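Local coordinates for protein deseasin MCP-01 (Pseudoalteromonas sp., PDB 3VV3) that degrades collagen as a serine protease of the subtilisin family, probably through a Ser-His-Asp catalytic triad, at residues 3-16 with 25-37. Residues are numbered along the deposited sequence; the frame is centred on the assembly and turned at random.
With CA (calcium ion), chain D; CA (calcium ion), chain E.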
loop_
_atom_site.group_PDB
_atom_site.type_symbol
_atom_site.label_atom_id
_atom_site.label_comp_id
_atom_site.label_asym_id
_atom_site.label_seq_id
_atom_site.Cartn_x
_atom_site.Cartn_y
_atom_site.Cartn_z
ATOM N N ALA A 3 -29.405 -2.623 0.447
ATOM C CA ALA A 3 -29.761 -1.254 0.073
ATOM C C ALA A 3 -29.755 -1.046 -1.438
ATOM O O ALA A 3 -30.491 -0.209 -1.959
ATOM C CB ALA A 3 -28.833 -0.257 0.748
ATOM N N THR A 4 -28.902 -1.793 -2.133
ATOM C CA THR A 4 -28.862 -1.757 -3.588
ATOM C C THR A 4 -28.787 -3.185 -4.124
ATOM O O THR A 4 -28.588 -4.131 -3.359
ATOM C CB THR A 4 -27.662 -0.935 -4.115
ATOM O OG1 THR A 4 -26.466 -1.719 -4.042
ATOM C CG2 THR A 4 -27.482 0.338 -3.302
ATOM N N ASN A 5 -28.946 -3.335 -5.435
ATOM C CA ASN A 5 -28.855 -4.643 -6.076
ATOM C C ASN A 5 -27.430 -4.978 -6.524
ATOM O O ASN A 5 -27.204 -5.959 -7.238
ATOM C CB ASN A 5 -29.807 -4.714 -7.271
ATOM C CG ASN A 5 -29.422 -3.752 -8.380
ATOM O OD1 ASN A 5 -28.263 -3.361 -8.503
ATOM N ND2 ASN A 5 -30.392 -3.372 -9.200
ATOM N N ASP A 6 -26.467 -4.154 -6.124
ATOM C CA ASP A 6 -25.072 -4.452 -6.424
ATOM C C ASP A 6 -24.659 -5.654 -5.587
ATOM O O ASP A 6 -24.774 -5.627 -4.361
ATOM C CB ASP A 6 -24.186 -3.249 -6.113
ATOM C CG ASP A 6 -24.636 -1.999 -6.843
ATOM O OD1 ASP A 6 -24.378 -1.896 -8.059
ATOM O OD2 ASP A 6 -25.264 -1.130 -6.205
ATOM N N PRO A 7 -24.175 -6.712 -6.251
ATOM C CA PRO A 7 -24.000 -8.013 -5.588
ATOM C C PRO A 7 -23.019 -7.994 -4.421
ATOM O O PRO A 7 -23.157 -8.815 -3.522
ATOM C CB PRO A 7 -23.464 -8.914 -6.704
ATOM C CG PRO A 7 -23.849 -8.256 -7.963
ATOM C CD PRO A 7 -23.870 -6.777 -7.687
ATOM N N ARG A 8 -22.050 -7.082 -4.435
ATOM C CA ARG A 8 -21.047 -7.026 -3.374
ATOM C C ARG A 8 -21.389 -5.993 -2.308
ATOM O O ARG A 8 -20.561 -5.687 -1.442
ATOM C CB ARG A 8 -19.655 -6.721 -3.955
ATOM C CG ARG A 8 -19.132 -7.741 -4.969
ATOM C CD ARG A 8 -18.917 -9.120 -4.356
ATOM N NE ARG A 8 -17.906 -9.148 -3.294
ATOM C CZ ARG A 8 -16.600 -9.309 -3.497
ATOM N NH1 ARG A 8 -16.124 -9.450 -4.727
ATOM N NH2 ARG A 8 -15.765 -9.329 -2.463
ATOM N N PHE A 9 -22.609 -5.469 -2.345
ATOM C CA PHE A 9 -22.981 -4.415 -1.409
ATOM C C PHE A 9 -22.706 -4.743 0.050
ATOM O O PHE A 9 -22.258 -3.885 0.797
ATOM C CB PHE A 9 -24.448 -3.993 -1.525
ATOM C CG PHE A 9 -24.786 -2.842 -0.623
ATOM C CD1 PHE A 9 -24.421 -1.552 -0.974
ATOM C CD2 PHE A 9 -25.405 -3.048 0.598
ATOM C CE1 PHE A 9 -24.695 -0.486 -0.139
ATOM C CE2 PHE A 9 -25.684 -1.985 1.440
ATOM C CZ PHE A 9 -25.325 -0.695 1.066
ATOM N N ASP A 10 -23.006 -5.971 0.462
ATOM C CA ASP A 10 -22.903 -6.332 1.875
ATOM C C ASP A 10 -21.467 -6.319 2.417
ATOM O O ASP A 10 -21.261 -6.321 3.632
ATOM C CB ASP A 10 -23.560 -7.695 2.138
ATOM C CG ASP A 10 -25.078 -7.645 2.041
ATOM O OD1 ASP A 10 -25.648 -6.530 2.018
ATOM O OD2 ASP A 10 -25.702 -8.729 1.997
ATOM N N ASP A 11 -20.483 -6.314 1.520
ATOM C CA ASP A 11 -19.079 -6.251 1.925
ATOM C C ASP A 11 -18.642 -4.815 2.214
ATOM O O ASP A 11 -17.561 -4.584 2.762
ATOM C CB ASP A 11 -18.180 -6.860 0.844
ATOM C CG ASP A 11 -18.371 -8.354 0.707
ATOM O OD1 ASP A 11 -18.559 -9.015 1.741
ATOM O OD2 ASP A 11 -18.339 -8.863 -0.429
ATOM N N LEU A 12 -19.486 -3.857 1.832
ATOM C CA LEU A 12 -19.177 -2.435 1.994
ATOM C C LEU A 12 -19.589 -1.902 3.366
ATOM O O LEU A 12 -20.529 -1.115 3.490
ATOM C CB LEU A 12 -19.851 -1.622 0.875
ATOM C CG LEU A 12 -19.429 -2.065 -0.529
ATOM C CD1 LEU A 12 -20.231 -1.324 -1.609
ATOM C CD2 LEU A 12 -17.913 -1.883 -0.748
ATOM N N TRP A 13 -18.874 -2.315 4.408
ATOM C CA TRP A 13 -19.272 -1.941 5.759
ATOM C C TRP A 13 -19.225 -0.419 5.965
ATOM O O TRP A 13 -20.018 0.146 6.718
ATOM C CB TRP A 13 -18.390 -2.661 6.790
ATOM C CG TRP A 13 -16.974 -2.159 6.792
ATOM C CD1 TRP A 13 -15.903 -2.694 6.134
ATOM C CD2 TRP A 13 -16.493 -1.006 7.477
ATOM N NE1 TRP A 13 -14.778 -1.942 6.378
ATOM C CE2 TRP A 13 -15.114 -0.900 7.204
ATOM C CE3 TRP A 13 -17.092 -0.053 8.307
ATOM C CZ2 TRP A 13 -14.326 0.128 7.723
ATOM C CZ3 TRP A 13 -16.313 0.961 8.825
ATOM C CH2 TRP A 13 -14.941 1.047 8.528
ATOM N N GLY A 14 -18.301 0.251 5.280
ATOM C CA GLY A 14 -18.162 1.690 5.426
ATOM C C GLY A 14 -19.418 2.444 5.027
ATOM O O GLY A 14 -19.711 3.511 5.565
ATOM N N LEU A 15 -20.154 1.892 4.070
ATOM C CA LEU A 15 -21.391 2.521 3.607
ATOM C C LEU A 15 -22.561 2.095 4.492
ATOM O O LEU A 15 -23.442 2.901 4.840
ATOM C CB LEU A 15 -21.681 2.145 2.148
ATOM C CG LEU A 15 -20.605 2.473 1.103
ATOM C CD1 LEU A 15 -21.098 2.113 -0.295
ATOM C CD2 LEU A 15 -20.229 3.952 1.175
ATOM N N ASN A 16 -22.556 0.818 4.859
ATOM C CA ASN A 16 -23.603 0.267 5.712
ATOM C C ASN A 16 -23.046 -0.885 6.541
ATOM O O ASN A 16 -22.622 -1.899 5.998
ATOM C CB ASN A 16 -24.776 -0.212 4.861
ATOM C CG ASN A 16 -25.969 -0.634 5.698
ATOM O OD1 ASN A 16 -26.342 -1.812 5.726
ATOM N ND2 ASN A 16 -26.569 0.325 6.389
ATOM N N ALA A 25 -22.278 -2.708 14.690
ATOM C CA ALA A 25 -23.394 -2.171 13.913
ATOM C C ALA A 25 -23.428 -0.640 13.998
ATOM O O ALA A 25 -23.232 -0.058 15.065
ATOM C CB ALA A 25 -24.730 -2.782 14.370
ATOM N N ASP A 26 -23.666 -0.008 12.850
ATOM C CA ASP A 26 -23.769 1.451 12.703
ATOM C C ASP A 26 -22.452 2.228 12.725
ATOM O O ASP A 26 -22.462 3.465 12.732
ATOM C CB ASP A 26 -24.777 2.086 13.668
ATOM C CG ASP A 26 -25.323 3.399 13.129
ATOM O OD1 ASP A 26 -25.569 3.459 11.911
ATOM O OD2 ASP A 26 -25.484 4.361 13.901
ATOM N N ALA A 27 -21.328 1.515 12.749
ATOM C CA ALA A 27 -20.038 2.151 12.527
ATOM C C ALA A 27 -19.890 2.295 11.018
ATOM O O ALA A 27 -19.284 1.459 10.358
ATOM C CB ALA A 27 -18.910 1.312 13.100
ATOM N N ASP A 28 -20.490 3.349 10.479
ATOM C CA ASP A 28 -20.568 3.544 9.036
ATOM C C ASP A 28 -20.979 4.982 8.759
ATOM O O ASP A 28 -21.205 5.758 9.688
ATOM C CB ASP A 28 -21.540 2.545 8.380
ATOM C CG ASP A 28 -22.971 2.680 8.895
ATOM O OD1 ASP A 28 -23.462 3.825 8.993
ATOM O OD2 ASP A 28 -23.598 1.639 9.186
ATOM N N ILE A 29 -21.063 5.344 7.485
ATOM C CA ILE A 29 -21.355 6.727 7.123
ATOM C C ILE A 29 -22.835 6.964 6.833
ATOM O O ILE A 29 -23.219 8.048 6.399
ATOM C CB ILE A 29 -20.475 7.209 5.922
ATOM C CG1 ILE A 29 -20.908 6.546 4.606
ATOM C CG2 ILE A 29 -19.004 6.955 6.223
ATOM C CD1 ILE A 29 -20.207 7.116 3.368
ATOM N N ASP A 30 -23.664 5.952 7.090
ATOM C CA ASP A 30 -25.109 6.063 6.868
ATOM C C ASP A 30 -25.439 6.392 5.410
ATOM O O ASP A 30 -26.266 7.272 5.141
ATOM C CB ASP A 30 -25.739 7.124 7.793
ATOM C CG ASP A 30 -25.966 6.619 9.223
ATOM O OD1 ASP A 30 -25.990 5.391 9.435
ATOM O OD2 ASP A 30 -26.140 7.454 10.129
ATOM N N ALA A 31 -24.812 5.682 4.474
ATOM C CA ALA A 31 -25.024 5.942 3.051
ATOM C C ALA A 31 -26.451 5.634 2.571
ATOM O O ALA A 31 -27.029 6.422 1.829
ATOM C CB ALA A 31 -23.998 5.195 2.203
ATOM N N PRO A 32 -27.020 4.480 2.973
ATOM C CA PRO A 32 -28.376 4.192 2.478
ATOM C C PRO A 32 -29.386 5.242 2.924
ATOM O O PRO A 32 -30.303 5.583 2.174
ATOM C CB PRO A 32 -28.700 2.831 3.105
ATOM C CG PRO A 32 -27.334 2.198 3.342
ATOM C CD PRO A 32 -26.468 3.356 3.757
ATOM N N GLU A 33 -29.222 5.751 4.134
ATOM C CA GLU A 33 -30.080 6.822 4.609
ATOM C C GLU A 33 -29.876 8.062 3.738
ATOM O O GLU A 33 -30.838 8.684 3.286
ATOM C CB GLU A 33 -29.794 7.122 6.079
ATOM C CG GLU A 33 -30.241 6.017 7.054
ATOM C CD GLU A 33 -29.291 4.824 7.149
ATOM O OE1 GLU A 33 -28.238 4.805 6.462
ATOM O OE2 GLU A 33 -29.609 3.888 7.927
ATOM N N ALA A 34 -28.617 8.407 3.480
ATOM C CA ALA A 34 -28.320 9.575 2.656
ATOM C C ALA A 34 -28.928 9.436 1.265
ATOM O O ALA A 34 -29.396 10.415 0.674
ATOM C CB ALA A 34 -26.799 9.804 2.559
ATOM N N TRP A 35 -28.928 8.215 0.744
ATOM C CA TRP A 35 -29.422 7.982 -0.608
ATOM C C TRP A 35 -30.921 8.234 -0.757
ATOM O O TRP A 35 -31.424 8.313 -1.868
ATOM C CB TRP A 35 -29.059 6.578 -1.092
ATOM C CG TRP A 35 -27.580 6.398 -1.283
ATOM C CD1 TRP A 35 -26.664 7.379 -1.558
ATOM C CD2 TRP A 35 -26.847 5.169 -1.225
ATOM N NE1 TRP A 35 -25.405 6.832 -1.666
ATOM C CE2 TRP A 35 -25.491 5.479 -1.468
ATOM C CE3 TRP A 35 -27.203 3.835 -0.982
ATOM C CZ2 TRP A 35 -24.496 4.506 -1.488
ATOM C CZ3 TRP A 35 -26.217 2.872 -1.002
ATOM C CH2 TRP A 35 -24.871 3.213 -1.251
ATOM N N SER A 36 -31.630 8.370 0.355
ATOM C CA SER A 36 -33.047 8.724 0.283
ATOM C C SER A 36 -33.195 10.191 -0.119
ATOM O O SER A 36 -34.243 10.613 -0.611
ATOM C CB SER A 36 -33.750 8.447 1.618
ATOM O OG SER A 36 -33.325 9.348 2.626
ATOM N N ILE A 37 -32.128 10.959 0.083
ATOM C CA ILE A 37 -32.097 12.374 -0.270
ATOM C C ILE A 37 -31.479 12.569 -1.651
ATOM O O ILE A 37 -32.027 13.278 -2.491
ATOM C CB ILE A 37 -31.296 13.186 0.767
ATOM C CG1 ILE A 37 -31.928 13.057 2.160
ATOM C CG2 ILE A 37 -31.171 14.655 0.348
ATOM C CD1 ILE A 37 -31.066 13.624 3.283
HETATM CA CA CA D . -25.798 2.869 9.705
HETATM CA CA CA E . -26.151 5.876 12.009
HETATM O O HOH W 1 -28.118 2.883 9.822
HETATM O O HOH W 2 -26.334 2.848 7.183
HETATM O O HOH W 3 -26.072 0.615 10.165
HETATM O O HOH W 4 -28.256 5.164 11.669
HETATM O O HOH W 5 -27.664 7.171 13.496
#
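The carbonyl O of A27 meets the six-membered rim of W13 edge-on, in the ring plane, at 3.4 Å from CE3; the indole nitrogen of W13 bonds elsewhere, to the carbonyl of S252. D28 then sets its CB against the carbonyl O of W13. With CG of D28 held between its own backbone N and carbonyl carbon (chi1 61°), the carboxylate faces a calcium ion, which D28 OD1 and OD2 both bind at 2.6 Å, with D26 OD1 as a co-ligand. D28 OD1 also accepts the backbone N of D30, closing an Asx turn, while OD2 takes the backbone N of N17. Beside the site, I29 N donates to G14 O (3.0 Å, 152° at the hydrogen), and I29 CD1 lies alongside L15 CD2, both side chains pointing the same way. D30 OD1, 3.2 Å from D26 OD1, bridges that calcium and a second one, as D26 OD1 does, and the two metals probably offset the repulsion among the three carboxylates. A31 N donates to L15 O, so two successive carbonyls of residues 3-16 are held by residues 25-37. P32 offers CG to CB of A3 at 3.9 Å and to the edge of the F9 ring. W35 ends the run: its CZ3 approaches T4 CG2 at 3.6 Å and F9 CE1 at 3.8 Å, the latter in the indole plane, and CH2 reaches L15 CD1. T4 OG1 donates to D6 OD2 (2.5 Å); a glycine here would probably leave that carboxylate oxygen without this donor and open a gap beside the W35 rim. The arrangement is an N-terminal segment packed on the start of helix 31-34 beside a two-calcium site built from alternate aspartates, at the periphery of a subtilisin-type alpha/beta fold.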